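PDB 3PVZ: UDP-N-acetylglucosamine 4,6-dehydratase from Vibrio fischeri, which binds NAD and probably acts as a lyase that removes water from UDP-N-acetylglucosamine. Local coordinates for residues Asn170-Ile181 / Ile375-Phe386. Numbering follows the deposited sequence. Where two conformers were deposited one is given.
With NAD (nicotinamide-adenine-dinucleotide), chain E.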
loop_
_atom_site.group_PDB
_atom_site.type_symbol
_atom_site.label_atom_id
_atom_site.label_comp_id
_atom_site.label_asym_id
_atom_site.label_seq_id
_atom_site.Cartn_x
_atom_site.Cartn_y
_atom_site.Cartn_z
ATOM N N ASN A 170 10.177 -12.038 23.690
ATOM C CA ASN A 170 10.915 -10.856 23.288
ATOM C C ASN A 170 11.066 -10.699 21.790
ATOM O O ASN A 170 11.192 -11.684 21.065
ATOM C CB ASN A 170 12.307 -10.838 23.919
ATOM C CG ASN A 170 12.319 -10.090 25.228
ATOM O OD1 ASN A 170 11.452 -10.326 26.085
ATOM N ND2 ASN A 170 13.269 -9.150 25.384
ATOM N N PRO A 171 11.028 -9.447 21.314
ATOM C CA PRO A 171 11.207 -9.232 19.890
ATOM C C PRO A 171 12.642 -9.475 19.521
ATOM O O PRO A 171 13.529 -9.331 20.356
ATOM C CB PRO A 171 10.836 -7.761 19.694
ATOM C CG PRO A 171 11.158 -7.118 20.994
ATOM C CD PRO A 171 10.821 -8.178 22.041
ATOM N N VAL A 172 12.843 -9.856 18.269
ATOM C CA VAL A 172 14.160 -10.176 17.746
ATOM C C VAL A 172 14.556 -9.232 16.590
ATOM O O VAL A 172 15.725 -9.145 16.233
ATOM C CB VAL A 172 14.217 -11.688 17.326
ATOM C CG1 VAL A 172 14.186 -12.591 18.573
ATOM C CG2 VAL A 172 13.060 -12.069 16.358
ATOM N N ASN A 173 13.586 -8.499 16.045
ATOM C CA ASN A 173 13.818 -7.532 14.964
ATOM C C ASN A 173 13.107 -6.188 15.284
ATOM O O ASN A 173 12.400 -6.107 16.275
ATOM C CB ASN A 173 13.363 -8.140 13.647
ATOM C CG ASN A 173 11.935 -8.628 13.697
ATOM O OD1 ASN A 173 11.072 -7.998 14.308
ATOM N ND2 ASN A 173 11.665 -9.736 13.031
HETATM N N MSE A 174 13.320 -5.143 14.485
HETATM C CA MSE A 174 12.793 -3.791 14.788
HETATM C C MSE A 174 11.266 -3.695 14.631
HETATM O O MSE A 174 10.620 -2.871 15.272
HETATM C CB MSE A 174 13.463 -2.711 13.924
HETATM C CG MSE A 174 14.994 -2.640 14.024
HETATM SE SE MSE A 174 15.487 -2.130 15.786
HETATM C CE MSE A 174 15.146 -0.196 15.636
HETATM N N MSE A 175 10.719 -4.510 13.743
HETATM C CA MSE A 175 9.278 -4.682 13.582
HETATM C C MSE A 175 8.602 -5.011 14.897
HETATM O O MSE A 175 7.697 -4.307 15.357
HETATM C CB MSE A 175 9.011 -5.852 12.634
HETATM C CG MSE A 175 8.441 -5.484 11.368
HETATM SE SE MSE A 175 6.668 -4.871 11.751
HETATM C CE MSE A 175 6.032 -6.627 12.385
ATOM N N GLY A 176 9.050 -6.117 15.483
ATOM C CA GLY A 176 8.512 -6.603 16.723
ATOM C C GLY A 176 8.796 -5.632 17.826
ATOM O O GLY A 176 7.956 -5.439 18.694
ATOM N N ALA A 177 9.967 -5.007 17.815
ATOM C CA ALA A 177 10.238 -3.963 18.806
ATOM C C ALA A 177 9.236 -2.793 18.635
ATOM O O ALA A 177 8.740 -2.241 19.634
ATOM C CB ALA A 177 11.639 -3.480 18.704
ATOM N N SER A 178 8.903 -2.448 17.393
ATOM C CA SER A 178 7.989 -1.318 17.169
ATOM C C SER A 178 6.628 -1.662 17.721
ATOM O O SER A 178 6.041 -0.828 18.404
ATOM C CB SER A 178 7.922 -0.840 15.703
ATOM O OG SER A 178 7.118 -1.679 14.930
ATOM N N LYS A 179 6.145 -2.876 17.454
ATOM C CA LYS A 179 4.860 -3.328 18.019
ATOM C C LYS A 179 4.969 -3.429 19.561
ATOM O O LYS A 179 3.993 -3.207 20.276
ATOM C CB LYS A 179 4.398 -4.673 17.427
ATOM C CG LYS A 179 4.266 -4.765 15.873
ATOM C CD LYS A 179 2.931 -4.211 15.361
ATOM C CE LYS A 179 2.652 -4.622 13.879
ATOM N NZ LYS A 179 2.151 -6.016 13.747
ATOM N N ARG A 180 6.136 -3.765 20.088
ATOM C CA ARG A 180 6.302 -3.833 21.537
ATOM C C ARG A 180 6.275 -2.443 22.158
ATOM O O ARG A 180 5.739 -2.255 23.245
ATOM C CB ARG A 180 7.605 -4.544 21.910
ATOM C CG ARG A 180 7.872 -4.575 23.396
ATOM C CD ARG A 180 6.820 -5.379 24.179
ATOM N NE ARG A 180 7.075 -5.209 25.604
ATOM C CZ ARG A 180 6.411 -4.395 26.421
ATOM N NH1 ARG A 180 5.357 -3.690 25.995
ATOM N NH2 ARG A 180 6.786 -4.332 27.698
ATOM N N ILE A 181 6.860 -1.469 21.469
ATOM C CA ILE A 181 6.832 -0.094 21.956
ATOM C C ILE A 181 5.395 0.430 21.847
ATOM O O ILE A 181 4.899 1.089 22.761
ATOM C CB ILE A 181 7.842 0.824 21.201
ATOM C CG1 ILE A 181 9.268 0.402 21.521
ATOM C CG2 ILE A 181 7.623 2.290 21.560
ATOM C CD1 ILE A 181 10.259 0.688 20.420
ATOM N N ILE A 375 18.314 5.012 16.064
ATOM C CA ILE A 375 16.992 4.467 16.403
ATOM C C ILE A 375 17.152 3.182 17.225
ATOM O O ILE A 375 16.522 3.031 18.278
ATOM C CB ILE A 375 16.118 4.184 15.152
ATOM C CG1 ILE A 375 16.028 5.416 14.238
ATOM C CG2 ILE A 375 14.698 3.752 15.576
ATOM C CD1 ILE A 375 14.993 5.303 13.142
ATOM N N VAL A 376 18.038 2.288 16.764
ATOM C CA VAL A 376 18.368 1.060 17.497
ATOM C C VAL A 376 18.783 1.369 18.925
ATOM O O VAL A 376 18.348 0.701 19.854
ATOM C CB VAL A 376 19.479 0.237 16.831
ATOM C CG1 VAL A 376 19.876 -0.943 17.726
ATOM C CG2 VAL A 376 19.029 -0.270 15.461
ATOM N N GLN A 377 19.596 2.396 19.109
ATOM C CA GLN A 377 20.027 2.767 20.456
ATOM C C GLN A 377 18.869 3.232 21.326
ATOM O O GLN A 377 18.790 2.902 22.501
ATOM C CB GLN A 377 21.101 3.842 20.400
ATOM C CG GLN A 377 22.438 3.312 19.932
ATOM C CD GLN A 377 22.978 2.191 20.826
ATOM O OE1 GLN A 377 23.070 2.340 22.051
ATOM N NE2 GLN A 377 23.316 1.058 20.212
ATOM N N LEU A 378 17.971 4.011 20.752
ATOM C CA LEU A 378 16.771 4.386 21.455
ATOM C C LEU A 378 15.920 3.137 21.777
ATOM O O LEU A 378 15.417 3.000 22.879
ATOM C CB LEU A 378 15.991 5.394 20.620
ATOM C CG LEU A 378 14.621 5.828 21.091
ATOM C CD1 LEU A 378 14.744 6.564 22.412
ATOM C CD2 LEU A 378 14.043 6.699 19.985
ATOM N N PHE A 379 15.786 2.227 20.822
ATOM C CA PHE A 379 15.064 0.982 21.074
ATOM C C PHE A 379 15.700 0.163 22.206
ATOM O O PHE A 379 14.991 -0.501 22.939
ATOM C CB PHE A 379 14.944 0.106 19.812
ATOM C CG PHE A 379 13.813 0.492 18.882
ATOM C CD1 PHE A 379 13.468 1.820 18.652
ATOM C CD2 PHE A 379 13.126 -0.480 18.197
ATOM C CE1 PHE A 379 12.451 2.147 17.770
ATOM C CE2 PHE A 379 12.110 -0.147 17.318
ATOM C CZ PHE A 379 11.783 1.166 17.106
ATOM N N PHE A 380 17.023 0.192 22.353
ATOM C CA PHE A 380 17.648 -0.531 23.474
ATOM C C PHE A 380 17.261 0.080 24.828
ATOM O O PHE A 380 17.073 -0.644 25.810
ATOM C CB PHE A 380 19.173 -0.594 23.343
ATOM C CG PHE A 380 19.675 -1.496 22.226
ATOM C CD1 PHE A 380 18.859 -2.460 21.637
ATOM C CD2 PHE A 380 20.997 -1.380 21.776
ATOM C CE1 PHE A 380 19.349 -3.282 20.608
ATOM C CE2 PHE A 380 21.484 -2.203 20.751
ATOM C CZ PHE A 380 20.654 -3.160 20.177
ATOM N N ILE A 381 17.117 1.400 24.886
ATOM C CA ILE A 381 16.687 2.057 26.132
ATOM C C ILE A 381 15.222 1.729 26.404
ATOM O O ILE A 381 14.853 1.411 27.523
ATOM C CB ILE A 381 16.963 3.584 26.110
ATOM C CG1 ILE A 381 18.477 3.821 26.310
ATOM C CG2 ILE A 381 16.141 4.280 27.172
ATOM C CD1 ILE A 381 18.987 5.248 25.997
HETATM N N MSE A 382 14.405 1.742 25.359
HETATM C CA MSE A 382 12.997 1.422 25.513
HETATM C C MSE A 382 12.774 -0.032 25.980
HETATM O O MSE A 382 11.923 -0.276 26.822
HETATM C CB MSE A 382 12.248 1.679 24.197
HETATM C CG MSE A 382 12.295 3.125 23.689
HETATM SE SE MSE A 382 11.641 4.366 24.985
HETATM C CE MSE A 382 9.764 3.937 24.777
ATOM N N ILE A 383 13.537 -0.977 25.425
ATOM C CA ILE A 383 13.373 -2.411 25.685
ATOM C C ILE A 383 14.735 -3.051 26.021
ATOM O O ILE A 383 15.355 -3.653 25.154
ATOM C CB ILE A 383 12.830 -3.160 24.448
ATOM C CG1 ILE A 383 11.646 -2.448 23.817
ATOM C CG2 ILE A 383 12.429 -4.588 24.806
ATOM C CD1 ILE A 383 11.293 -3.050 22.496
ATOM N N PRO A 384 15.198 -2.939 27.274
ATOM C CA PRO A 384 16.578 -3.376 27.622
ATOM C C PRO A 384 16.988 -4.798 27.208
ATOM O O PRO A 384 18.128 -5.011 26.787
ATOM C CB PRO A 384 16.612 -3.230 29.145
ATOM C CG PRO A 384 15.627 -2.086 29.409
ATOM C CD PRO A 384 14.512 -2.313 28.418
ATOM N N ASP A 385 16.075 -5.756 27.294
ATOM C CA ASP A 385 16.398 -7.142 26.916
ATOM C C ASP A 385 16.359 -7.408 25.396
ATOM O O ASP A 385 16.479 -8.552 24.963
ATOM C CB ASP A 385 15.509 -8.137 27.698
ATOM C CG ASP A 385 15.861 -8.181 29.200
ATOM O OD1 ASP A 385 16.859 -8.844 29.586
ATOM O OD2 ASP A 385 15.150 -7.542 30.000
ATOM N N PHE A 386 16.204 -6.351 24.599
ATOM C CA PHE A 386 16.247 -6.435 23.136
ATOM C C PHE A 386 17.668 -6.155 22.616
ATOM O O PHE A 386 18.398 -5.309 23.157
ATOM C CB PHE A 386 15.256 -5.428 22.553
ATOM C CG PHE A 386 15.300 -5.310 21.066
ATOM C CD1 PHE A 386 15.821 -4.182 20.459
ATOM C CD2 PHE A 386 14.799 -6.317 20.274
ATOM C CE1 PHE A 386 15.854 -4.075 19.079
ATOM C CE2 PHE A 386 14.825 -6.215 18.901
ATOM C CZ PHE A 386 15.360 -5.091 18.301
HETATM P PA NAD E . -1.607 -5.521 5.259
HETATM O O1A NAD E . -0.326 -5.060 4.644
HETATM O O2A NAD E . -2.392 -6.329 4.271
HETATM O O5B NAD E . -2.623 -4.315 5.462
HETATM C C5B NAD E . -2.120 -3.186 6.209
HETATM C C4B NAD E . -3.011 -2.036 5.726
HETATM O O4B NAD E . -2.707 -0.814 6.366
HETATM C C3B NAD E . -2.822 -1.820 4.191
HETATM O O3B NAD E . -4.061 -1.844 3.512
HETATM C C2B NAD E . -2.141 -0.433 4.129
HETATM O O2B NAD E . -2.349 0.273 2.912
HETATM C C1B NAD E . -2.791 0.189 5.387
HETATM N N9A NAD E . -2.023 1.332 5.857
HETATM C C8A NAD E . -0.718 1.363 6.163
HETATM N N7A NAD E . -0.344 2.556 6.494
HETATM C C5A NAD E . -1.468 3.337 6.494
HETATM C C6A NAD E . -1.720 4.682 6.748
HETATM N N6A NAD E . -0.666 5.449 7.181
HETATM N N1A NAD E . -2.950 5.168 6.617
HETATM C C2A NAD E . -3.948 4.391 6.210
HETATM N N3A NAD E . -3.746 3.126 5.936
HETATM C C4A NAD E . -2.547 2.576 6.068
HETATM O O3 NAD E . -1.279 -6.285 6.637
HETATM P PN NAD E . -2.334 -7.391 7.201
HETATM O O1N NAD E . -1.901 -8.783 6.771
HETATM O O2N NAD E . -3.778 -7.180 7.003
HETATM O O5D NAD E . -1.877 -7.378 8.789
HETATM C C5D NAD E . -2.446 -6.280 9.485
HETATM C C4D NAD E . -1.949 -6.295 10.935
HETATM O O4D NAD E . -1.984 -7.658 11.465
HETATM C C3D NAD E . -0.465 -5.867 10.987
HETATM O O3D NAD E . -0.102 -5.249 12.242
HETATM C C2D NAD E . 0.281 -7.220 10.952
HETATM O O2D NAD E . 1.594 -7.140 11.526
HETATM C C1D NAD E . -0.638 -8.086 11.814
HETATM N N1N NAD E . -0.434 -9.524 11.583
HETATM C C2N NAD E . -0.656 -10.011 10.355
HETATM C C3N NAD E . -0.497 -11.354 10.087
HETATM C C7N NAD E . -0.709 -11.903 8.736
HETATM O O7N NAD E . -0.462 -13.097 8.587
HETATM N N7N NAD E . -1.113 -11.155 7.699
HETATM C C4N NAD E . -0.094 -12.226 11.128
HETATM C C5N NAD E . 0.110 -11.686 12.388
HETATM C C6N NAD E . -0.058 -10.316 12.591
#
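M174, A177 and I181 of helix 174-189 receive F379 of the last modelled helix, 372-382, in an apolar helix-helix contact on the flank of the NAD-binding domain, extended by the type I turn I383-F386, which packs on the start of helix 174-189 and the loop before it. The axes of 174-181 and 375-382 approach to 10.9 Å and cross at 49°. F379 is a knob in the hole formed by M174, A177, S178 and I181. Two methyls sandwich its ring: I181 CD1 stands over the centre, 3.5 Å from the F379 centroid, while M174 CE covers the opposite face nearer the rim. The M174 chain, bent at chi2 and chi3, turns that methyl over the ring. The M174 selenium also meets the edge of F386, with SE 3.8 Å from CE1, a Met-aromatic contact. A177 CB lies over one face of the F386 ring, 4.2 Å from the centroid, and I383 CD1 packs on A177 CB. Polar contact is marginal: N170 ND2 donates a weak, bent bond (127°) to D385 O at 3.3 Å. K179 NZ, on the helix face turned from F379, donates to NAD O2D (2.6 Å) and O3D, consistent with the lysine of the extended short-chain dehydrogenase/reductase Rossmann fold.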